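Local atomic coordinates of manganese-dependent inorganic pyrophosphatase (Methanocaldococcus jannaschii, PDB entry 2EB0), a protein that hydrolyses inorganic diphosphate to two phosphates as a manganese-dependent family II (class C) pyrophosphatase built from a DHH and a DHHA2 domain. Residues G260-V265 and G282-L287; K274-K279 and K295-P300; Y28-G33 and E52-A57. One frame throughout, in Å; residues are numbered along the deposited sequence.

Interaction 1: G260-V265 and G282-L287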
loop_
_atom_site.group_PDB
_atom_site.type_symbol
_atom_site.label_atom_id
_atom_site.label_comp_id
_atom_site.label_asym_id
_atom_site.label_seq_id
_atom_site.Cartn_x
_atom_site.Cartn_y
_atom_site.Cartn_z
ATOM N N GLY B 260 27.130 1.901 -11.625
ATOM C CA GLY B 260 27.023 3.260 -11.124
ATOM C C GLY B 260 26.264 4.110 -12.125
ATOM O O GLY B 260 26.012 3.679 -13.247
ATOM N N SER B 261 25.893 5.320 -11.736
ATOM C CA SER B 261 25.156 6.175 -12.649
ATOM C C SER B 261 25.644 7.606 -12.664
ATOM O O SER B 261 25.952 8.173 -11.622
ATOM C CB SER B 261 23.667 6.177 -12.292
ATOM O OG SER B 261 23.105 4.882 -12.404
ATOM N N GLU B 262 25.713 8.183 -13.857
ATOM C CA GLU B 262 26.102 9.576 -13.987
ATOM C C GLU B 262 24.767 10.297 -13.955
ATOM O O GLU B 262 23.926 10.088 -14.825
ATOM C CB GLU B 262 26.791 9.857 -15.322
ATOM C CG GLU B 262 27.370 11.260 -15.399
ATOM C CD GLU B 262 27.825 11.651 -16.795
ATOM O OE1 GLU B 262 28.428 10.809 -17.497
ATOM O OE2 GLU B 262 27.592 12.814 -17.186
ATOM N N ALA B 263 24.558 11.128 -12.946
ATOM C CA ALA B 263 23.301 11.845 -12.851
ATOM C C ALA B 263 23.373 13.223 -13.487
ATOM O O ALA B 263 24.258 14.009 -13.171
ATOM C CB ALA B 263 22.889 11.973 -11.395
ATOM N N LEU B 264 22.444 13.500 -14.396
ATOM C CA LEU B 264 22.359 14.809 -15.037
ATOM C C LEU B 264 21.319 15.549 -14.205
ATOM O O LEU B 264 20.221 15.033 -13.985
ATOM C CB LEU B 264 21.873 14.692 -16.479
ATOM C CG LEU B 264 22.681 13.843 -17.464
ATOM C CD1 LEU B 264 22.102 14.032 -18.863
ATOM C CD2 LEU B 264 24.141 14.255 -17.448
ATOM N N VAL B 265 21.658 16.749 -13.744
ATOM C CA VAL B 265 20.743 17.503 -12.899
ATOM C C VAL B 265 20.232 18.793 -13.528
ATOM O O VAL B 265 21.007 19.677 -13.889
ATOM C CB VAL B 265 21.406 17.810 -11.542
ATOM C CG1 VAL B 265 20.402 18.465 -10.602
ATOM C CG2 VAL B 265 21.935 16.523 -10.931
ATOM N N GLY B 282 29.393 21.302 -12.351
ATOM C CA GLY B 282 28.907 21.331 -13.717
ATOM C C GLY B 282 27.412 21.083 -13.664
ATOM O O GLY B 282 26.718 21.691 -12.850
ATOM N N ASN B 283 26.902 20.197 -14.513
ATOM C CA ASN B 283 25.471 19.904 -14.496
ATOM C C ASN B 283 25.198 18.425 -14.188
ATOM O O ASN B 283 24.061 17.962 -14.282
ATOM C CB ASN B 283 24.836 20.296 -15.829
ATOM C CG ASN B 283 25.599 19.757 -17.018
ATOM O OD1 ASN B 283 25.270 20.052 -18.166
ATOM N ND2 ASN B 283 26.627 18.961 -16.751
ATOM N N SER B 284 26.245 17.694 -13.812
ATOM C CA SER B 284 26.103 16.279 -13.492
ATOM C C SER B 284 27.112 15.799 -12.446
ATOM O O SER B 284 28.035 16.519 -12.070
ATOM C CB SER B 284 26.247 15.432 -14.763
ATOM O OG SER B 284 27.563 15.506 -15.287
ATOM N N VAL B 285 26.914 14.570 -11.979
ATOM C CA VAL B 285 27.791 13.954 -10.990
ATOM C C VAL B 285 27.652 12.441 -11.112
ATOM O O VAL B 285 26.564 11.930 -11.388
ATOM C CB VAL B 285 27.412 14.352 -9.535
ATOM C CG1 VAL B 285 27.762 15.797 -9.273
ATOM C CG2 VAL B 285 25.930 14.129 -9.305
ATOM N N PHE B 286 28.749 11.723 -10.906
ATOM C CA PHE B 286 28.697 10.272 -10.981
ATOM C C PHE B 286 28.361 9.724 -9.603
ATOM O O PHE B 286 29.055 10.015 -8.633
ATOM C CB PHE B 286 30.034 9.691 -11.422
ATOM C CG PHE B 286 29.983 8.214 -11.676
ATOM C CD1 PHE B 286 29.279 7.710 -12.770
ATOM C CD2 PHE B 286 30.617 7.324 -10.820
ATOM C CE1 PHE B 286 29.210 6.338 -13.005
ATOM C CE2 PHE B 286 30.554 5.948 -11.045
ATOM C CZ PHE B 286 29.848 5.454 -12.142
ATOM N N LEU B 287 27.293 8.938 -9.519
ATOM C CA LEU B 287 26.900 8.354 -8.246
ATOM C C LEU B 287 27.374 6.904 -8.190
ATOM O O LEU B 287 26.858 6.028 -8.900
ATOM C CB LEU B 287 25.381 8.437 -8.075
ATOM C CG LEU B 287 24.828 9.865 -8.056
ATOM C CD1 LEU B 287 23.321 9.842 -7.933
ATOM C CD2 LEU B 287 25.437 10.631 -6.896
#

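Interaction 2: K274-K279 and K295-P300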
loop_
_atom_site.group_PDB
_atom_site.type_symbol
_atom_site.label_atom_id
_atom_site.label_comp_id
_atom_site.label_asym_id
_atom_site.label_seq_id
_atom_site.Cartn_x
_atom_site.Cartn_y
_atom_site.Cartn_z
ATOM N N LYS B 274 21.248 18.304 -1.682
ATOM C CA LYS B 274 20.834 18.051 -0.309
ATOM C C LYS B 274 20.480 16.568 -0.198
ATOM O O LYS B 274 20.881 15.878 0.739
ATOM C CB LYS B 274 19.612 18.903 0.045
ATOM C CG LYS B 274 19.051 18.627 1.432
ATOM C CD LYS B 274 17.707 19.308 1.647
ATOM C CE LYS B 274 17.063 18.845 2.946
ATOM N NZ LYS B 274 15.632 19.264 3.067
ATOM N N ALA B 275 19.734 16.086 -1.183
ATOM C CA ALA B 275 19.307 14.699 -1.211
ATOM C C ALA B 275 20.477 13.711 -1.202
ATOM O O ALA B 275 20.396 12.664 -0.563
ATOM C CB ALA B 275 18.424 14.460 -2.447
ATOM N N PHE B 276 21.569 14.049 -1.886
ATOM C CA PHE B 276 22.701 13.132 -1.964
ATOM C C PHE B 276 24.006 13.517 -1.282
ATOM O O PHE B 276 25.068 12.999 -1.640
ATOM C CB PHE B 276 22.972 12.782 -3.431
ATOM C CG PHE B 276 21.802 12.139 -4.111
ATOM C CD1 PHE B 276 20.809 12.917 -4.703
ATOM C CD2 PHE B 276 21.642 10.754 -4.079
ATOM C CE1 PHE B 276 19.670 12.327 -5.248
ATOM C CE2 PHE B 276 20.507 10.152 -4.622
ATOM C CZ PHE B 276 19.517 10.938 -5.206
ATOM N N ASN B 277 23.932 14.405 -0.298
ATOM C CA ASN B 277 25.118 14.823 0.437
ATOM C C ASN B 277 26.293 15.046 -0.498
ATOM O O ASN B 277 27.402 14.595 -0.220
ATOM C CB ASN B 277 25.513 13.763 1.469
ATOM C CG ASN B 277 24.448 13.539 2.523
ATOM O OD1 ASN B 277 23.352 13.067 2.229
ATOM N ND2 ASN B 277 24.770 13.876 3.764
ATOM N N VAL B 278 26.056 15.739 -1.607
ATOM C CA VAL B 278 27.128 16.001 -2.561
ATOM C C VAL B 278 26.846 17.227 -3.429
ATOM O O VAL B 278 25.747 17.380 -3.966
ATOM C CB VAL B 278 27.367 14.763 -3.478
ATOM C CG1 VAL B 278 26.118 14.445 -4.276
ATOM C CG2 VAL B 278 28.546 15.014 -4.403
ATOM N N LYS B 279 27.840 18.104 -3.552
ATOM C CA LYS B 279 27.696 19.306 -4.370
ATOM C C LYS B 279 28.006 18.935 -5.817
ATOM O O LYS B 279 28.948 18.185 -6.083
ATOM C CB LYS B 279 28.658 20.401 -3.906
ATOM C CG LYS B 279 28.265 21.791 -4.389
ATOM C CD LYS B 279 29.435 22.764 -4.367
ATOM C CE LYS B 279 30.450 22.430 -5.454
ATOM N NZ LYS B 279 31.560 23.420 -5.514
ATOM N N LYS B 295 15.209 2.518 -5.444
ATOM C CA LYS B 295 15.817 2.241 -4.158
ATOM C C LYS B 295 16.951 3.176 -3.745
ATOM O O LYS B 295 17.198 3.361 -2.558
ATOM C CB LYS B 295 16.308 0.795 -4.149
ATOM C CG LYS B 295 16.801 0.295 -2.806
ATOM C CD LYS B 295 16.970 -1.216 -2.839
ATOM C CE LYS B 295 17.252 -1.778 -1.454
ATOM N NZ LYS B 295 17.230 -3.267 -1.472
ATOM N N GLN B 296 17.613 3.785 -4.719
ATOM C CA GLN B 296 18.733 4.656 -4.426
ATOM C C GLN B 296 18.551 6.126 -4.802
ATOM O O GLN B 296 19.245 6.994 -4.262
ATOM C CB GLN B 296 19.977 4.093 -5.110
ATOM C CG GLN B 296 20.333 2.698 -4.614
ATOM C CD GLN B 296 21.477 2.063 -5.387
ATOM O OE1 GLN B 296 21.297 1.606 -6.515
ATOM N NE2 GLN B 296 22.663 2.039 -4.785
ATOM N N VAL B 297 17.620 6.416 -5.706
ATOM C CA VAL B 297 17.411 7.795 -6.135
ATOM C C VAL B 297 16.131 8.447 -5.606
ATOM O O VAL B 297 16.157 9.578 -5.119
ATOM C CB VAL B 297 17.420 7.895 -7.677
ATOM C CG1 VAL B 297 17.192 9.337 -8.105
ATOM C CG2 VAL B 297 18.741 7.373 -8.221
ATOM N N VAL B 298 15.013 7.744 -5.698
ATOM C CA VAL B 298 13.750 8.296 -5.234
ATOM C C VAL B 298 13.681 8.533 -3.716
ATOM O O VAL B 298 13.313 9.622 -3.266
ATOM C CB VAL B 298 12.569 7.395 -5.680
ATOM C CG1 VAL B 298 11.249 7.930 -5.144
ATOM C CG2 VAL B 298 12.522 7.327 -7.204
ATOM N N PRO B 299 14.067 7.534 -2.909
ATOM C CA PRO B 299 14.012 7.693 -1.453
ATOM C C PRO B 299 14.672 8.939 -0.865
ATOM O O PRO B 299 14.029 9.689 -0.130
ATOM C CB PRO B 299 14.640 6.396 -0.938
ATOM C CG PRO B 299 14.274 5.412 -2.008
ATOM C CD PRO B 299 14.558 6.195 -3.267
ATOM N N PRO B 300 15.962 9.175 -1.167
ATOM C CA PRO B 300 16.645 10.356 -0.626
ATOM C C PRO B 300 16.128 11.659 -1.215
ATOM O O PRO B 300 16.117 12.693 -0.548
ATOM C CB PRO B 300 18.104 10.102 -0.986
ATOM C CG PRO B 300 17.986 9.412 -2.297
ATOM C CD PRO B 300 16.866 8.414 -2.046
#

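Interaction 3: Y28-G33 and E52-A57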
loop_
_atom_site.group_PDB
_atom_site.type_symbol
_atom_site.label_atom_id
_atom_site.label_comp_id
_atom_site.label_asym_id
_atom_site.label_seq_id
_atom_site.Cartn_x
_atom_site.Cartn_y
_atom_site.Cartn_z
ATOM N N TYR B 28 -8.278 -8.684 -19.626
ATOM C CA TYR B 28 -7.457 -8.185 -20.725
ATOM C C TYR B 28 -6.136 -7.517 -20.354
ATOM O O TYR B 28 -6.081 -6.666 -19.461
ATOM C CB TYR B 28 -8.253 -7.186 -21.568
ATOM C CG TYR B 28 -9.619 -7.667 -21.998
ATOM C CD1 TYR B 28 -9.786 -8.918 -22.595
ATOM C CD2 TYR B 28 -10.745 -6.866 -21.818
ATOM C CE1 TYR B 28 -11.040 -9.359 -22.997
ATOM C CE2 TYR B 28 -12.004 -7.298 -22.220
ATOM C CZ TYR B 28 -12.145 -8.544 -22.808
ATOM O OH TYR B 28 -13.392 -8.974 -23.207
ATOM N N PRO B 29 -5.048 -7.898 -21.045
ATOM C CA PRO B 29 -3.726 -7.320 -20.801
ATOM C C PRO B 29 -3.666 -6.019 -21.594
ATOM O O PRO B 29 -4.313 -5.893 -22.639
ATOM C CB PRO B 29 -2.785 -8.370 -21.371
ATOM C CG PRO B 29 -3.562 -8.880 -22.545
ATOM C CD PRO B 29 -4.946 -9.057 -21.948
ATOM N N ALA B 30 -2.900 -5.049 -21.118
ATOM C CA ALA B 30 -2.811 -3.793 -21.835
ATOM C C ALA B 30 -1.540 -3.052 -21.455
ATOM O O ALA B 30 -0.843 -3.436 -20.504
ATOM C CB ALA B 30 -4.038 -2.935 -21.539
ATOM N N ARG B 31 -1.257 -1.991 -22.210
ATOM C CA ARG B 31 -0.077 -1.163 -22.014
ATOM C C ARG B 31 -0.448 0.316 -22.147
ATOM O O ARG B 31 -1.414 0.664 -22.825
ATOM C CB ARG B 31 0.985 -1.545 -23.053
ATOM C CG ARG B 31 0.487 -1.454 -24.489
ATOM C CD ARG B 31 1.393 -2.200 -25.471
ATOM N NE ARG B 31 0.914 -2.097 -26.851
ATOM C CZ ARG B 31 1.184 -1.075 -27.663
ATOM N NH1 ARG B 31 1.935 -0.061 -27.243
ATOM N NH2 ARG B 31 0.708 -1.068 -28.900
ATOM N N LEU B 32 0.319 1.182 -21.495
ATOM C CA LEU B 32 0.067 2.617 -21.529
ATOM C C LEU B 32 1.039 3.359 -22.430
ATOM O O LEU B 32 1.014 4.583 -22.489
ATOM C CB LEU B 32 0.148 3.212 -20.113
ATOM C CG LEU B 32 -0.929 2.832 -19.090
ATOM C CD1 LEU B 32 -0.767 3.674 -17.825
ATOM C CD2 LEU B 32 -2.303 3.068 -19.683
ATOM N N GLY B 33 1.896 2.619 -23.128
ATOM C CA GLY B 33 2.869 3.244 -24.012
ATOM C C GLY B 33 3.498 2.270 -24.994
ATOM O O GLY B 33 3.123 1.100 -25.040
ATOM N N GLU B 52 -2.593 -4.959 -25.996
ATOM C CA GLU B 52 -3.254 -3.828 -26.641
ATOM C C GLU B 52 -2.958 -2.518 -25.907
ATOM O O GLU B 52 -2.824 -2.487 -24.683
ATOM C CB GLU B 52 -4.771 -4.049 -26.698
ATOM C CG GLU B 52 -5.499 -3.703 -25.404
ATOM C CD GLU B 52 -7.002 -3.850 -25.524
ATOM O OE1 GLU B 52 -7.500 -4.993 -25.437
ATOM O OE2 GLU B 52 -7.685 -2.821 -25.718
ATOM N N LEU B 53 -2.856 -1.440 -26.672
ATOM C CA LEU B 53 -2.587 -0.118 -26.127
ATOM C C LEU B 53 -3.878 0.619 -25.755
ATOM O O LEU B 53 -4.800 0.682 -26.551
ATOM C CB LEU B 53 -1.834 0.722 -27.156
ATOM C CG LEU B 53 -1.735 2.215 -26.829
ATOM C CD1 LEU B 53 -0.615 2.465 -25.806
ATOM C CD2 LEU B 53 -1.456 2.983 -28.105
ATOM N N ILE B 54 -3.947 1.161 -24.543
ATOM C CA ILE B 54 -5.120 1.933 -24.124
ATOM C C ILE B 54 -4.622 3.241 -23.537
ATOM O O ILE B 54 -3.431 3.382 -23.257
ATOM C CB ILE B 54 -5.975 1.202 -23.076
ATOM C CG1 ILE B 54 -5.134 0.860 -21.847
ATOM C CG2 ILE B 54 -6.586 -0.030 -23.696
ATOM C CD1 ILE B 54 -5.899 0.138 -20.776
ATOM N N GLU B 55 -5.523 4.197 -23.342
ATOM C CA GLU B 55 -5.118 5.499 -22.827
ATOM C C GLU B 55 -6.065 6.078 -21.791
ATOM O O GLU B 55 -5.681 6.946 -21.009
ATOM C CB GLU B 55 -4.993 6.483 -23.991
ATOM C CG GLU B 55 -4.011 6.047 -25.063
ATOM C CD GLU B 55 -4.523 6.309 -26.467
ATOM O OE1 GLU B 55 -4.863 7.473 -26.775
ATOM O OE2 GLU B 55 -4.585 5.345 -27.261
ATOM N N SER B 56 -7.304 5.605 -21.790
ATOM C CA SER B 56 -8.297 6.112 -20.860
ATOM C C SER B 56 -8.864 5.010 -19.975
ATOM O O SER B 56 -9.185 3.924 -20.449
ATOM C CB SER B 56 -9.428 6.792 -21.640
ATOM O OG SER B 56 -10.484 7.169 -20.781
ATOM N N ALA B 57 -8.991 5.301 -18.685
ATOM C CA ALA B 57 -9.510 4.323 -17.742
ATOM C C ALA B 57 -11.015 4.454 -17.586
ATOM O O ALA B 57 -11.655 3.590 -16.989
ATOM C CB ALA B 57 -8.839 4.500 -16.393
HETATM O O HOH W 1 -6.355 -7.045 -24.119
#

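Interaction 1: G260-V265 and G282-L287
Five backbone hydrogen bonds join 260-265 to 282-287 as antiparallel strands. Ser261 and Leu287 bond each other twice, and the bond from Leu287 N to Ser261 O, 2.6 Å long, runs nearly along the C=O axis. Ala263 and Val285 form the second hydrogen-bonded pair, with Ala263 N 2.7 Å from Val285 O in the carbonyl plane. Val265 N adds a single, nearly straight bond (174°) to Asn283 O, where the edge strand is about to begin. Between these lie the non-hydrogen-bonded pairs Glu262-Phe286 and Leu264-Ser284. On their face the extended Glu262 side chain, CG anti to the backbone N, brings OE2 to Ser284 OG in a weak bond of 3.3 Å, while OE1 makes a salt bridge with Lys230. Leu264 bends its CD2 back to Ser284 CB at 3.6 Å. The Phe286 ring leans along the partner strand, its CZ 3.7 Å from Gly260 CA; glycine suits that position because a CB would collide with the ring. On the other face Ala263 CB meets Leu287 CD1 at 4.1 Å, a small methyl that leaves room beside it for Leu287 and Val285. Strand 284-287 is one of two edge strands, within this chain, of a mixed five-stranded sheet; strand 260-267, next inward, is bonded on its other side to 248-255. Helix 230-243 covers the Leu264 face, and Phe272 of helix 269-275 packs on Ala263, Val265 and Val285.

Interaction 2: K274-K279 and K295-P300
The ring of Phe276 carries this contact, reaching from the end of helix 269-275 to a turn of helix 293-306. Its CE2 corner meets Gln296 O at 3.4 Å, the oxygen lying at the ring edge near its plane, where the slightly positive ring hydrogens would suit a carbonyl. Pro300 CG approaches the same CE2 at 3.5 Å, the two rings crossing obliquely, and Val297 CG1 touches CZ at 4.0 Å. Next to it in sequence, the small Ala275 lets the backbones come close: its CB lies 3.5 Å from Pro300 O, and its O is equally near Pro300 CB. An alanine in place of Phe276 would remove the ring and would probably loosen the joint, since the contacts to Gln296, Val297 and Pro300 described here are made by its tip. Phe276 is the first residue to leave helical angles; CG lies anti to the carbonyl carbon, and the ring also meets that of Phe272. Pro299 and Pro300 lack an N-H, so helix 293-306 is kinked here, after a wider pi-type turn at 295-297. The side-chain amide of Gln296 leads away, hydrogen-bonding to Met291 N, Ser292 N and Gly289 O. This is mainly apolar packing of a helix C-terminus and the residue after it on a kinked, proline-containing helical turn in the DHHA2 domain, away from the manganese site.

Interaction 3: Y28-G33 and E52-A57
Pro29 opens the contact through its carbonyl: a water donates to Pro29 O at 2.8 Å and to Glu52 OE1 at 2.7 Å, so the carboxylate of the extended Glu52 chain reaches the partner strand through the water. Ala30 follows, with CB 3.7 Å from Ile54 CD1; a methyl fits because the backbones run close here, Ala30 CA lying 3.1 Å from Glu52 O in a CA-H...O contact. Arg31 forms the firm parallel bridge with Leu53. Its N donates to Glu52 O in the carbonyl plane, somewhat bent at 144°, and its O accepts from Ile54 N at 3.1 Å, nearly along the C=O axis. From the crowded position of CG (chi1 56°) the arginine chain runs extended, crossing Leu53 at about a right angle, and lays one guanidinium face on Leu53 CB, which sits 3.5 Å above the centre of the plane. NH1 donates to Gly33 O at 2.8 Å; the oxygen is in the guanidinium plane, although NH1 stands above the carbonyl plane. With NE bonded to Pro51 O, two donors fix the rotation of the flat group, while its face packs on the leucine. Leu32 turns its CD2 to the backbone and CG1 of Ile54, adding an apolar contact beyond the Arg31-Leu53 bridge. Strands 28-31 and 52-53 belong to a beta-alpha-beta unit with helix 37-45. Strand 52-53 is one of the two edge strands of the parallel sheet within this chain, and 28-31 lies between it and 2-5, whose Val5 packs on Ala30, Leu32 and Ile54.

Overall arrangement
From the N terminus, interaction 3 comes first: 52-57 returns beside 28-33 after helix 37-45, closing a beta-alpha-beta unit at the edge of the parallel sheet in the DHH domain. Leu32 there lies about 5 Å, side chain to side chain, from His7, which coordinates manganese. Interactions 1 and 2 come later, both in the DHHA2 domain, their centres some 33 to 34 Å from that of interaction 3. They cross along the chain: 260-265, 274-279, 282-287 and 295-300 alternate. Interaction 1 closes the excursion through helix 269-275 by adding an edge strand, and interaction 2 ties that helix's end to C-terminal helix 293-306. The two touch, at Val285 and Lys279.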